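Local atomic coordinates of serine-threonine phosphatase 2C (Toxoplasma gondii, PDB entry 2I44), a protein that binds calcium ions and probably removes phosphate from phosphoserine and phosphothreonine residues of proteins, as other members of the PP2C phosphatase family do. Residues H35-R39 / V63-E69; W85-M91 / K104-L109; P291-V296 / I313-F319; D178-D182 / Q228-A232. All blocks are in the same frame, centred on the assembly; numbering follows the deposited sequence.

Contact 1. Residues H35-R39 / V63-E69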
loop_
_atom_site.group_PDB
_atom_site.type_symbol
_atom_site.label_atom_id
_atom_site.label_comp_id
_atom_site.label_asym_id
_atom_site.label_seq_id
_atom_site.Cartn_x
_atom_site.Cartn_y
_atom_site.Cartn_z
ATOM N N HIS A 35 -14.144 13.107 -5.259
ATOM C CA HIS A 35 -13.188 12.506 -6.185
ATOM C C HIS A 35 -12.844 11.077 -5.783
ATOM O O HIS A 35 -12.940 10.718 -4.615
ATOM C CB HIS A 35 -11.877 13.291 -6.184
ATOM C CG HIS A 35 -11.975 14.664 -6.762
ATOM N ND1 HIS A 35 -10.993 15.613 -6.567
ATOM C CD2 HIS A 35 -12.899 15.235 -7.568
ATOM C CE1 HIS A 35 -11.310 16.711 -7.231
ATOM N NE2 HIS A 35 -12.461 16.507 -7.847
ATOM N N GLN A 36 -12.424 10.272 -6.751
ATOM C CA GLN A 36 -11.995 8.907 -6.475
ATOM C C GLN A 36 -10.475 8.984 -6.572
ATOM O O GLN A 36 -9.917 9.037 -7.673
ATOM C CB GLN A 36 -12.545 7.938 -7.521
ATOM C CG GLN A 36 -11.989 6.511 -7.434
ATOM C CD GLN A 36 -12.046 5.924 -6.030
ATOM O OE1 GLN A 36 -11.290 6.327 -5.146
ATOM N NE2 GLN A 36 -12.951 4.968 -5.820
ATOM N N GLU A 37 -9.807 9.008 -5.421
ATOM C CA GLU A 37 -8.359 9.126 -5.408
ATOM C C GLU A 37 -7.615 7.857 -5.012
ATOM O O GLU A 37 -6.400 7.877 -4.816
ATOM C CB GLU A 37 -7.957 10.301 -4.513
ATOM C CG GLU A 37 -8.803 11.538 -4.794
ATOM C CD GLU A 37 -8.225 12.822 -4.232
ATOM O OE1 GLU A 37 -7.728 12.810 -3.084
ATOM O OE2 GLU A 37 -8.285 13.853 -4.940
ATOM N N ASP A 38 -8.350 6.757 -4.891
ATOM C CA ASP A 38 -7.753 5.466 -4.572
ATOM C C ASP A 38 -7.349 4.838 -5.905
ATOM O O ASP A 38 -8.051 4.993 -6.912
ATOM C CB ASP A 38 -8.772 4.535 -3.905
ATOM C CG ASP A 38 -8.803 4.658 -2.391
ATOM O OD1 ASP A 38 -8.175 5.584 -1.830
ATOM O OD2 ASP A 38 -9.485 3.814 -1.762
ATOM N N ARG A 39 -6.226 4.132 -5.908
ATOM C CA ARG A 39 -5.744 3.448 -7.100
ATOM C C ARG A 39 -5.175 2.092 -6.681
ATOM O O ARG A 39 -4.993 1.828 -5.491
ATOM C CB ARG A 39 -4.679 4.292 -7.808
ATOM C CG ARG A 39 -5.232 5.561 -8.462
ATOM C CD ARG A 39 -6.188 5.226 -9.608
ATOM N NE ARG A 39 -6.616 6.417 -10.343
ATOM C CZ ARG A 39 -7.503 7.310 -9.903
ATOM N NH1 ARG A 39 -8.084 7.162 -8.718
ATOM N NH2 ARG A 39 -7.801 8.366 -10.648
ATOM N N VAL A 63 -5.043 15.104 -2.129
ATOM C CA VAL A 63 -4.745 16.379 -2.775
ATOM C C VAL A 63 -4.691 16.086 -4.272
ATOM O O VAL A 63 -3.668 16.276 -4.925
ATOM C CB VAL A 63 -3.387 16.984 -2.323
ATOM C CG1 VAL A 63 -3.253 18.395 -2.869
ATOM C CG2 VAL A 63 -3.288 16.998 -0.798
ATOM N N GLY A 64 -5.813 15.617 -4.803
ATOM C CA GLY A 64 -5.879 15.263 -6.209
ATOM C C GLY A 64 -5.475 13.809 -6.370
ATOM O O GLY A 64 -4.930 13.210 -5.441
ATOM N N ASP A 65 -5.735 13.234 -7.538
ATOM C CA ASP A 65 -5.385 11.840 -7.783
ATOM C C ASP A 65 -4.068 11.682 -8.547
ATOM O O ASP A 65 -3.692 10.575 -8.922
ATOM C CB ASP A 65 -6.507 11.135 -8.562
ATOM C CG ASP A 65 -6.819 11.810 -9.900
ATOM O OD1 ASP A 65 -5.939 12.502 -10.456
ATOM O OD2 ASP A 65 -7.952 11.635 -10.404
ATOM N N PHE A 66 -3.361 12.783 -8.767
ATOM C CA PHE A 66 -2.119 12.723 -9.528
ATOM C C PHE A 66 -1.090 11.697 -9.050
ATOM O O PHE A 66 -0.603 10.890 -9.838
ATOM C CB PHE A 66 -1.456 14.101 -9.585
ATOM C CG PHE A 66 -0.227 14.136 -10.446
ATOM C CD1 PHE A 66 -0.329 14.295 -11.824
ATOM C CD2 PHE A 66 1.033 13.977 -9.883
ATOM C CE1 PHE A 66 0.815 14.295 -12.629
ATOM C CE2 PHE A 66 2.180 13.974 -10.677
ATOM C CZ PHE A 66 2.068 14.135 -12.054
ATOM N N ALA A 67 -0.744 11.731 -7.770
ATOM C CA ALA A 67 0.250 10.799 -7.250
ATOM C C ALA A 67 -0.177 9.336 -7.339
ATOM O O ALA A 67 0.599 8.496 -7.803
ATOM C CB ALA A 67 0.614 11.158 -5.812
ATOM N N SER A 68 -1.393 9.017 -6.898
ATOM C CA SER A 68 -1.851 7.625 -6.952
ATOM C C SER A 68 -2.065 7.146 -8.394
ATOM O O SER A 68 -1.736 6.010 -8.736
ATOM C CB SER A 68 -3.143 7.447 -6.141
ATOM O OG SER A 68 -4.194 8.264 -6.637
ATOM N N GLU A 69 -2.604 8.016 -9.243
ATOM C CA GLU A 69 -2.859 7.653 -10.635
ATOM C C GLU A 69 -1.585 7.266 -11.388
ATOM O O GLU A 69 -1.584 6.332 -12.196
ATOM C CB GLU A 69 -3.560 8.810 -11.353
ATOM C CG GLU A 69 -3.680 8.667 -12.867
ATOM C CD GLU A 69 -4.428 7.417 -13.318
ATOM O OE1 GLU A 69 -5.086 6.750 -12.487
ATOM O OE2 GLU A 69 -4.363 7.112 -14.528
HETATM O O HOH W 1 -7.837 15.330 -1.831
#

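Contact 2. Residues W85-M91 / K104-L109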
loop_
_atom_site.group_PDB
_atom_site.type_symbol
_atom_site.label_atom_id
_atom_site.label_comp_id
_atom_site.label_asym_id
_atom_site.label_seq_id
_atom_site.Cartn_x
_atom_site.Cartn_y
_atom_site.Cartn_z
ATOM N N TRP A 85 16.468 -7.023 -8.224
ATOM C CA TRP A 85 15.466 -7.918 -8.777
ATOM C C TRP A 85 16.080 -8.805 -9.854
ATOM O O TRP A 85 15.656 -9.943 -10.046
ATOM C CB TRP A 85 14.287 -7.127 -9.351
ATOM C CG TRP A 85 13.190 -8.019 -9.840
ATOM C CD1 TRP A 85 12.918 -8.345 -11.135
ATOM C CD2 TRP A 85 12.245 -8.741 -9.037
ATOM N NE1 TRP A 85 11.862 -9.225 -11.194
ATOM C CE2 TRP A 85 11.429 -9.484 -9.922
ATOM C CE3 TRP A 85 12.011 -8.834 -7.657
ATOM C CZ2 TRP A 85 10.393 -10.307 -9.473
ATOM C CZ3 TRP A 85 10.978 -9.655 -7.209
ATOM C CH2 TRP A 85 10.181 -10.380 -8.119
ATOM N N GLN A 86 17.075 -8.279 -10.560
ATOM C CA GLN A 86 17.745 -9.053 -11.595
ATOM C C GLN A 86 18.381 -10.251 -10.906
ATOM O O GLN A 86 18.380 -11.357 -11.440
ATOM C CB GLN A 86 18.827 -8.217 -12.283
ATOM C CG GLN A 86 18.315 -6.871 -12.799
ATOM C CD GLN A 86 19.406 -6.028 -13.440
ATOM O OE1 GLN A 86 20.598 -6.310 -13.290
ATOM N NE2 GLN A 86 19.001 -4.977 -14.150
ATOM N N GLU A 87 18.910 -10.026 -9.706
ATOM C CA GLU A 87 19.528 -11.103 -8.945
ATOM C C GLU A 87 18.451 -12.057 -8.446
ATOM O O GLU A 87 18.723 -13.233 -8.211
ATOM C CB GLU A 87 20.331 -10.555 -7.758
ATOM C CG GLU A 87 21.248 -9.406 -8.114
ATOM C CD GLU A 87 22.414 -9.249 -7.151
ATOM O OE1 GLU A 87 22.266 -9.582 -5.950
ATOM O OE2 GLU A 87 23.481 -8.784 -7.604
ATOM N N VAL A 88 17.228 -11.560 -8.275
ATOM C CA VAL A 88 16.148 -12.437 -7.833
ATOM C C VAL A 88 15.776 -13.339 -9.004
ATOM O O VAL A 88 15.537 -14.535 -8.837
ATOM C CB VAL A 88 14.893 -11.647 -7.395
ATOM C CG1 VAL A 88 13.697 -12.588 -7.277
ATOM C CG2 VAL A 88 15.145 -10.980 -6.065
ATOM N N THR A 89 15.740 -12.755 -10.193
ATOM C CA THR A 89 15.407 -13.504 -11.387
ATOM C C THR A 89 16.502 -14.528 -11.704
ATOM O O THR A 89 16.206 -15.682 -11.992
ATOM C CB THR A 89 15.205 -12.557 -12.590
ATOM O OG1 THR A 89 13.983 -11.830 -12.415
ATOM C CG2 THR A 89 15.124 -13.339 -13.896
ATOM N N GLU A 90 17.762 -14.107 -11.637
ATOM C CA GLU A 90 18.871 -15.008 -11.930
ATOM C C GLU A 90 18.898 -16.226 -11.013
ATOM O O GLU A 90 19.152 -17.350 -11.467
ATOM C CB GLU A 90 20.201 -14.267 -11.814
ATOM C CG GLU A 90 20.336 -13.080 -12.750
ATOM C CD GLU A 90 21.707 -12.435 -12.662
ATOM O OE1 GLU A 90 22.699 -13.110 -13.030
ATOM O OE2 GLU A 90 21.791 -11.261 -12.222
HETATM N N MSE A 91 18.637 -16.005 -9.725
HETATM C CA MSE A 91 18.651 -17.088 -8.746
HETATM C C MSE A 91 17.486 -18.049 -8.937
HETATM O O MSE A 91 17.633 -19.256 -8.742
HETATM C CB MSE A 91 18.622 -16.525 -7.330
HETATM C CG MSE A 91 18.856 -17.581 -6.260
HETATM SE SE MSE A 91 18.867 -16.820 -4.492
HETATM C CE MSE A 91 20.566 -15.901 -4.585
ATOM N N LYS A 104 18.635 -16.828 0.927
ATOM C CA LYS A 104 19.075 -15.554 0.370
ATOM C C LYS A 104 17.947 -14.733 -0.260
ATOM O O LYS A 104 18.014 -13.505 -0.303
ATOM C CB LYS A 104 20.175 -15.804 -0.667
ATOM C CG LYS A 104 21.315 -16.671 -0.129
ATOM C CD LYS A 104 22.395 -16.934 -1.172
ATOM C CE LYS A 104 23.227 -15.691 -1.438
ATOM N NZ LYS A 104 24.268 -15.934 -2.483
ATOM N N LEU A 105 16.911 -15.419 -0.729
ATOM C CA LEU A 105 15.774 -14.774 -1.381
ATOM C C LEU A 105 15.130 -13.648 -0.569
ATOM O O LEU A 105 14.799 -12.604 -1.125
ATOM C CB LEU A 105 14.720 -15.826 -1.756
ATOM C CG LEU A 105 13.573 -15.396 -2.683
ATOM C CD1 LEU A 105 14.134 -14.805 -3.967
ATOM C CD2 LEU A 105 12.689 -16.587 -3.002
ATOM N N PRO A 106 14.942 -13.842 0.750
ATOM C CA PRO A 106 14.328 -12.796 1.576
ATOM C C PRO A 106 15.026 -11.442 1.531
ATOM O O PRO A 106 14.374 -10.417 1.331
ATOM C CB PRO A 106 14.337 -13.412 2.973
ATOM C CG PRO A 106 14.131 -14.863 2.676
ATOM C CD PRO A 106 15.090 -15.087 1.525
ATOM N N GLN A 107 16.344 -11.424 1.711
ATOM C CA GLN A 107 17.061 -10.155 1.678
ATOM C C GLN A 107 17.109 -9.549 0.279
ATOM O O GLN A 107 17.173 -8.327 0.132
ATOM C CB GLN A 107 18.483 -10.305 2.233
ATOM C CG GLN A 107 18.547 -10.388 3.758
ATOM C CD GLN A 107 17.633 -9.367 4.448
ATOM O OE1 GLN A 107 16.620 -9.732 5.061
ATOM N NE2 GLN A 107 17.984 -8.083 4.341
ATOM N N LEU A 108 17.090 -10.394 -0.749
ATOM C CA LEU A 108 17.101 -9.894 -2.115
ATOM C C LEU A 108 15.757 -9.223 -2.392
ATOM O O LEU A 108 15.692 -8.175 -3.036
ATOM C CB LEU A 108 17.338 -11.034 -3.105
ATOM C CG LEU A 108 18.758 -11.616 -3.164
ATOM C CD1 LEU A 108 18.790 -12.791 -4.130
ATOM C CD2 LEU A 108 19.743 -10.532 -3.609
ATOM N N LEU A 109 14.683 -9.828 -1.889
ATOM C CA LEU A 109 13.344 -9.277 -2.067
ATOM C C LEU A 109 13.206 -7.972 -1.289
ATOM O O LEU A 109 12.612 -7.015 -1.773
ATOM C CB LEU A 109 12.281 -10.273 -1.592
ATOM C CG LEU A 109 12.115 -11.560 -2.400
ATOM C CD1 LEU A 109 11.066 -12.458 -1.737
ATOM C CD2 LEU A 109 11.700 -11.211 -3.821
#

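Contact 3. Residues P291-V296 / I313-F319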
loop_
_atom_site.group_PDB
_atom_site.type_symbol
_atom_site.label_atom_id
_atom_site.label_comp_id
_atom_site.label_asym_id
_atom_site.label_seq_id
_atom_site.Cartn_x
_atom_site.Cartn_y
_atom_site.Cartn_z
ATOM N N PRO A 291 -15.345 -11.467 -2.353
ATOM C CA PRO A 291 -14.737 -11.053 -1.083
ATOM C C PRO A 291 -14.414 -9.563 -0.980
ATOM O O PRO A 291 -14.709 -8.925 0.026
ATOM C CB PRO A 291 -13.479 -11.918 -1.003
ATOM C CG PRO A 291 -13.838 -13.124 -1.827
ATOM C CD PRO A 291 -14.522 -12.496 -3.005
ATOM N N ALA A 292 -13.799 -9.021 -2.024
ATOM C CA ALA A 292 -13.427 -7.610 -2.040
ATOM C C ALA A 292 -14.664 -6.722 -2.078
ATOM O O ALA A 292 -14.701 -5.667 -1.446
ATOM C CB ALA A 292 -12.526 -7.312 -3.242
ATOM N N GLN A 293 -15.678 -7.142 -2.822
ATOM C CA GLN A 293 -16.892 -6.349 -2.899
ATOM C C GLN A 293 -17.609 -6.419 -1.560
ATOM O O GLN A 293 -18.191 -5.434 -1.101
ATOM C CB GLN A 293 -17.805 -6.868 -4.008
ATOM C CG GLN A 293 -19.072 -6.052 -4.187
ATOM C CD GLN A 293 -20.023 -6.695 -5.169
ATOM O OE1 GLN A 293 -20.410 -7.850 -5.004
ATOM N NE2 GLN A 293 -20.406 -5.953 -6.197
ATOM N N ALA A 294 -17.560 -7.588 -0.932
ATOM C CA ALA A 294 -18.205 -7.768 0.361
ATOM C C ALA A 294 -17.594 -6.788 1.363
ATOM O O ALA A 294 -18.313 -6.130 2.111
ATOM C CB ALA A 294 -18.031 -9.203 0.844
ATOM N N LEU A 295 -16.269 -6.684 1.364
ATOM C CA LEU A 295 -15.579 -5.773 2.273
ATOM C C LEU A 295 -15.990 -4.322 2.050
ATOM O O LEU A 295 -16.188 -3.575 3.005
ATOM C CB LEU A 295 -14.060 -5.902 2.109
ATOM C CG LEU A 295 -13.406 -7.132 2.736
ATOM C CD1 LEU A 295 -11.947 -7.219 2.333
ATOM C CD2 LEU A 295 -13.543 -7.051 4.244
ATOM N N VAL A 296 -16.116 -3.917 0.790
ATOM C CA VAL A 296 -16.493 -2.540 0.496
ATOM C C VAL A 296 -17.964 -2.253 0.814
ATOM O O VAL A 296 -18.277 -1.265 1.483
ATOM C CB VAL A 296 -16.208 -2.177 -0.989
ATOM C CG1 VAL A 296 -16.754 -0.786 -1.309
ATOM C CG2 VAL A 296 -14.704 -2.229 -1.257
ATOM N N ILE A 313 -13.081 3.881 -0.773
ATOM C CA ILE A 313 -12.797 2.581 -0.181
ATOM C C ILE A 313 -12.326 1.627 -1.263
ATOM O O ILE A 313 -12.972 1.479 -2.297
ATOM C CB ILE A 313 -14.045 1.958 0.488
ATOM C CG1 ILE A 313 -14.727 2.979 1.400
ATOM C CG2 ILE A 313 -13.633 0.734 1.307
ATOM C CD1 ILE A 313 -16.040 2.492 1.992
ATOM N N THR A 314 -11.193 0.984 -1.016
ATOM C CA THR A 314 -10.629 0.029 -1.955
ATOM C C THR A 314 -10.127 -1.183 -1.195
ATOM O O THR A 314 -9.425 -1.054 -0.185
ATOM C CB THR A 314 -9.464 0.649 -2.749
ATOM O OG1 THR A 314 -9.973 1.683 -3.598
ATOM C CG2 THR A 314 -8.761 -0.398 -3.604
ATOM N N ALA A 315 -10.492 -2.361 -1.685
ATOM C CA ALA A 315 -10.070 -3.602 -1.060
ATOM C C ALA A 315 -9.610 -4.597 -2.125
ATOM O O ALA A 315 -10.238 -4.745 -3.169
ATOM C CB ALA A 315 -11.213 -4.194 -0.242
HETATM N N MSE A 316 -8.489 -5.250 -1.856
HETATM C CA MSE A 316 -7.929 -6.244 -2.757
HETATM C C MSE A 316 -7.733 -7.472 -1.878
HETATM O O MSE A 316 -6.987 -7.422 -0.903
HETATM C CB MSE A 316 -6.577 -5.763 -3.313
HETATM C CG MSE A 316 -5.913 -6.714 -4.313
HETATM SE SE MSE A 316 -4.168 -6.085 -4.944
HETATM C CE MSE A 316 -4.780 -4.861 -6.303
ATOM N N THR A 317 -8.425 -8.558 -2.207
ATOM C CA THR A 317 -8.328 -9.793 -1.440
ATOM C C THR A 317 -7.531 -10.863 -2.179
ATOM O O THR A 317 -7.740 -11.096 -3.366
ATOM C CB THR A 317 -9.734 -10.353 -1.109
ATOM O OG1 THR A 317 -10.535 -10.395 -2.299
ATOM C CG2 THR A 317 -10.426 -9.477 -0.072
ATOM N N VAL A 318 -6.615 -11.509 -1.467
ATOM C CA VAL A 318 -5.781 -12.549 -2.052
ATOM C C VAL A 318 -5.859 -13.811 -1.194
ATOM O O VAL A 318 -5.490 -13.798 -0.024
ATOM C CB VAL A 318 -4.304 -12.091 -2.139
ATOM C CG1 VAL A 318 -3.457 -13.171 -2.797
ATOM C CG2 VAL A 318 -4.208 -10.780 -2.916
ATOM N N PHE A 319 -6.349 -14.899 -1.777
ATOM C CA PHE A 319 -6.463 -16.158 -1.048
ATOM C C PHE A 319 -5.400 -17.121 -1.559
ATOM O O PHE A 319 -5.404 -17.502 -2.729
ATOM C CB PHE A 319 -7.859 -16.764 -1.242
ATOM C CG PHE A 319 -8.967 -15.950 -0.625
ATOM C CD1 PHE A 319 -9.390 -16.197 0.679
ATOM C CD2 PHE A 319 -9.571 -14.921 -1.342
ATOM C CE1 PHE A 319 -10.396 -15.433 1.260
ATOM C CE2 PHE A 319 -10.582 -14.148 -0.770
ATOM C CZ PHE A 319 -10.995 -14.402 0.532
#

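Contact 4. Residues D178-D182 / Q228-A232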
loop_
_atom_site.group_PDB
_atom_site.type_symbol
_atom_site.label_atom_id
_atom_site.label_comp_id
_atom_site.label_asym_id
_atom_site.label_seq_id
_atom_site.Cartn_x
_atom_site.Cartn_y
_atom_site.Cartn_z
ATOM N N ASP A 178 0.988 2.084 10.642
ATOM C CA ASP A 178 0.905 3.396 10.002
ATOM C C ASP A 178 2.075 4.318 10.313
ATOM O O ASP A 178 2.606 4.310 11.420
ATOM C CB ASP A 178 -0.371 4.133 10.414
ATOM C CG ASP A 178 -1.637 3.350 10.115
ATOM O OD1 ASP A 178 -1.566 2.322 9.401
ATOM O OD2 ASP A 178 -2.709 3.779 10.593
ATOM N N HIS A 179 2.474 5.111 9.326
ATOM C CA HIS A 179 3.531 6.091 9.534
ATOM C C HIS A 179 2.781 7.360 9.932
ATOM O O HIS A 179 2.189 8.042 9.104
ATOM C CB HIS A 179 4.326 6.321 8.248
ATOM C CG HIS A 179 5.106 5.122 7.799
ATOM N ND1 HIS A 179 4.916 4.529 6.570
ATOM C CD2 HIS A 179 6.093 4.419 8.406
ATOM C CE1 HIS A 179 5.751 3.516 6.437
ATOM N NE2 HIS A 179 6.478 3.428 7.537
ATOM N N LYS A 180 2.777 7.643 11.222
ATOM C CA LYS A 180 2.092 8.807 11.758
ATOM C C LYS A 180 3.112 9.851 12.224
ATOM O O LYS A 180 4.133 9.515 12.819
ATOM C CB LYS A 180 1.186 8.374 12.919
ATOM C CG LYS A 180 0.053 7.417 12.509
ATOM C CD LYS A 180 -0.868 8.064 11.464
ATOM C CE LYS A 180 -2.090 7.185 11.133
ATOM N NZ LYS A 180 -3.032 7.836 10.165
ATOM N N PRO A 181 2.843 11.131 11.946
ATOM C CA PRO A 181 3.735 12.228 12.329
ATOM C C PRO A 181 4.041 12.341 13.821
ATOM O O PRO A 181 5.080 12.885 14.203
ATOM C CB PRO A 181 3.022 13.462 11.771
ATOM C CG PRO A 181 1.594 13.067 11.766
ATOM C CD PRO A 181 1.640 11.649 11.271
ATOM N N ASP A 182 3.151 11.840 14.671
ATOM C CA ASP A 182 3.416 11.919 16.102
ATOM C C ASP A 182 4.229 10.751 16.665
ATOM O O ASP A 182 4.601 10.771 17.837
ATOM C CB ASP A 182 2.121 12.130 16.909
ATOM C CG ASP A 182 1.017 11.170 16.531
ATOM O OD1 ASP A 182 1.125 10.508 15.478
ATOM O OD2 ASP A 182 0.019 11.101 17.288
ATOM N N GLN A 228 -1.622 13.715 7.146
ATOM C CA GLN A 228 -1.731 13.083 8.447
ATOM C C GLN A 228 -0.917 11.796 8.551
ATOM O O GLN A 228 -1.085 11.015 9.477
ATOM C CB GLN A 228 -3.202 12.865 8.801
ATOM C CG GLN A 228 -3.879 14.179 9.145
ATOM C CD GLN A 228 -5.367 14.046 9.387
ATOM O OE1 GLN A 228 -6.107 13.556 8.533
ATOM N NE2 GLN A 228 -5.816 14.492 10.555
ATOM N N TYR A 229 -0.041 11.583 7.575
ATOM C CA TYR A 229 0.874 10.449 7.595
ATOM C C TYR A 229 2.247 11.017 7.226
ATOM O O TYR A 229 2.348 11.976 6.450
ATOM C CB TYR A 229 0.425 9.314 6.660
ATOM C CG TYR A 229 -0.037 9.703 5.282
ATOM C CD1 TYR A 229 0.852 9.737 4.211
ATOM C CD2 TYR A 229 -1.377 9.993 5.034
ATOM C CE1 TYR A 229 0.413 10.046 2.922
ATOM C CE2 TYR A 229 -1.822 10.304 3.753
ATOM C CZ TYR A 229 -0.921 10.327 2.704
ATOM O OH TYR A 229 -1.345 10.618 1.433
ATOM N N SER A 230 3.296 10.433 7.793
ATOM C CA SER A 230 4.662 10.923 7.603
ATOM C C SER A 230 5.553 10.319 6.512
ATOM O O SER A 230 6.719 10.710 6.373
ATOM C CB SER A 230 5.381 10.842 8.945
ATOM O OG SER A 230 5.040 9.635 9.592
ATOM N N ARG A 231 5.026 9.357 5.764
ATOM C CA ARG A 231 5.776 8.739 4.674
ATOM C C ARG A 231 4.809 8.559 3.518
ATOM O O ARG A 231 3.640 8.229 3.728
ATOM C CB ARG A 231 6.372 7.392 5.108
ATOM C CG ARG A 231 7.280 7.502 6.324
ATOM C CD ARG A 231 8.180 6.291 6.473
ATOM N NE ARG A 231 8.824 6.244 7.782
ATOM C CZ ARG A 231 9.696 5.310 8.152
ATOM N NH1 ARG A 231 10.035 4.347 7.302
ATOM N NH2 ARG A 231 10.208 5.327 9.381
ATOM N N ALA A 232 5.284 8.794 2.301
ATOM C CA ALA A 232 4.416 8.679 1.142
ATOM C C ALA A 232 5.109 8.932 -0.183
ATOM O O ALA A 232 6.259 9.389 -0.237
ATOM C CB ALA A 232 3.262 9.660 1.286
#

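Contact 1. Residues H35-R39 / V63-E69
R39 supplies the charged part of this contact, reaching from the strand to two carboxylates at the start of helix 66-80. Its NE gives E69 OE1 a salt bridge of 2.7 Å that is nearly straight (162° at the hydrogen) and near the guanidinium plane, from which the E69 carboxylate is turned 67°. The second salt bridge, NH2 to D65 OD2, is weak at 3.3 Å and bent to 121°. A long cation with several N-H donors suits this place, because NH1 also donates to Q36 O and D38 O, both near its plane, fixing its rotation.

Across the contact, the bond to a backbone carbonyl comes from S68, a small hydroxyl residue that points at the strand: OG donates to E37 O at 2.9 Å and packs 3.4 Å from R39 CG. At the other end, E37 OE1 accepts from a water, which accepts from V63 N. G64 suits the turn there: a CB would press on the carbonyl O of V63.

The E37 side chain comes about 4 Å from a bound calcium ion; its backbone bonds to G61 and D38 packs on D60, calcium ligands in the PP2C metal centre.

Contact 2. Residues W85-M91 / K104-L109
Two neighbouring helices pack here as an almost antiparallel pair, the short helix 83-92 lying against the early part of the long helix 98-130, far from the metal centre. The segment axes come within 9.4 Å and run at 152° to each other, and the contact is apolar in character, built from V88 and M91 on one side and L105, L108 and L109 on the other.

V88 sits in the middle, and its branching lets one residue meet three leucines: CG2 lies 3.7 Å from L108 CB, the two side chains alongside and pointing opposite ways, and 4.1 Å from L109 CD2, while CG1 turns to L105 CD1 at 4.0 Å. Selenomethionine M91, long and unbranched, reaches across to the partner helix near the end of its own. It is extended through chi2 and then bends at chi3 (-72°), which brings CE to 3.6 Å from L108 CD1 and to 3.9 Å from K104 CB. L108 is thus held by both: its CB meets V88, its CD1 meets M91, and its CD2 lies 3.6 Å from E87 OE1 on the solvent side. There the aliphatic parts of E87 and K104 border the apolar centre while their charged ends suit an exposed rim.

At the inner end, W85 CZ3 touches L109 CD2 at 3.8 Å. The indole also packs on L79 and I80 of helix 66-80 and V144 of strand 137-146, while L105 and L109 rest on F149 of strand 149-155, so the helix pair lies on the sheet that contains both strands.

Contact 3. Residues P291-V296 / I313-F319
V296, A315 and T317 bury the most surface where helix 291-305 lies on strand 313-320, one helix-on-sheet layer of the alpha-beta-beta-alpha sandwich of PP2C phosphatases. The segment axes pass 7.3 Å apart at 145°, and the strand offers alternate residues, I313, A315, T317 and F319, to the helix.

A315 is small enough to let the helix come close. Its CB is 4.1 Å from V296 CG2 and 4.0 Å from L295 CD1, and A292 CB packs 3.4 Å from its carbonyl O. V296 uses the same CG2 for I313, and the CG2 methyls of these two beta-branched side chains meet at 4.1 Å.

T317 divides its branches among three helix residues. A chi1 of 49° tucks OG1 in over the backbone, facing P291 CB and lying beside A292 N, while CG2 points at L295 CD1, tip to tip. P291, rigid and apolar at the start of the helix, continues the row to F319, whose ring also packs on M282 and R285 of helix 274-286. P291 CB lies at the edge of that ring, in its plane, and P291 CG is 3.6 Å from F319 CE2.

Contact 4. Residues D178-D182 / Q228-A232
H179 and R231 lie flat against each other: the imidazole and guanidinium planes are only 6° apart, although the side chains run roughly perpendicular. R231 CD stands over the middle of the ring, 3.4 Å from its centroid and 9° off the normal, a CH-pi contact, and NE follows over the same face, 3.3 Å from H179 CD2. The R231 chain is stretched out from CG as far as NE, which lays its aliphatic part across the imidazole. A ring and a long chain with a flat end suit this face-to-face packing, and outside partners fix both: H179 NE2 bonds to D248 and ND1 to G156 N, while R231 NH2 forms a salt bridge with E186.

The backbones are joined by S230 N, which donates to H179 O at 2.9 Å. S230 is small enough to let them approach, while its OG bonds to E186. The P181 ring lays its apolar CD 3.3 Å from Q228 O, and K180 CD passes the same oxygen before NZ pairs with D157.

Thus the loop leading into helix 184-192 meets the loop before strand 233-234, with P181 on I190 of that helix and Y229 on S137 and T139 of strand 137-146.

Contacts 1 and 3 are the pair that touch: D38 OD2 lies 2.9 Å from T314 OG1, a probable hydrogen bond that ties the edge of one sheet to the other, with centres about 19 Å apart. Both approach the calcium site, E37 of contact 1 to about 4 Å from a bound ion and I313 of contact 3 to about 8 Å, side chain to ion. Contact 4 also comes near it, the Y229 side chain about 6 Å from calcium, yet its nearest atoms stay about 7 Å from contact 1. Contact 2 is remote, its centre about 32 Å from that of contact 1, although helices 66-80 and 83-92 are consecutive in the chain.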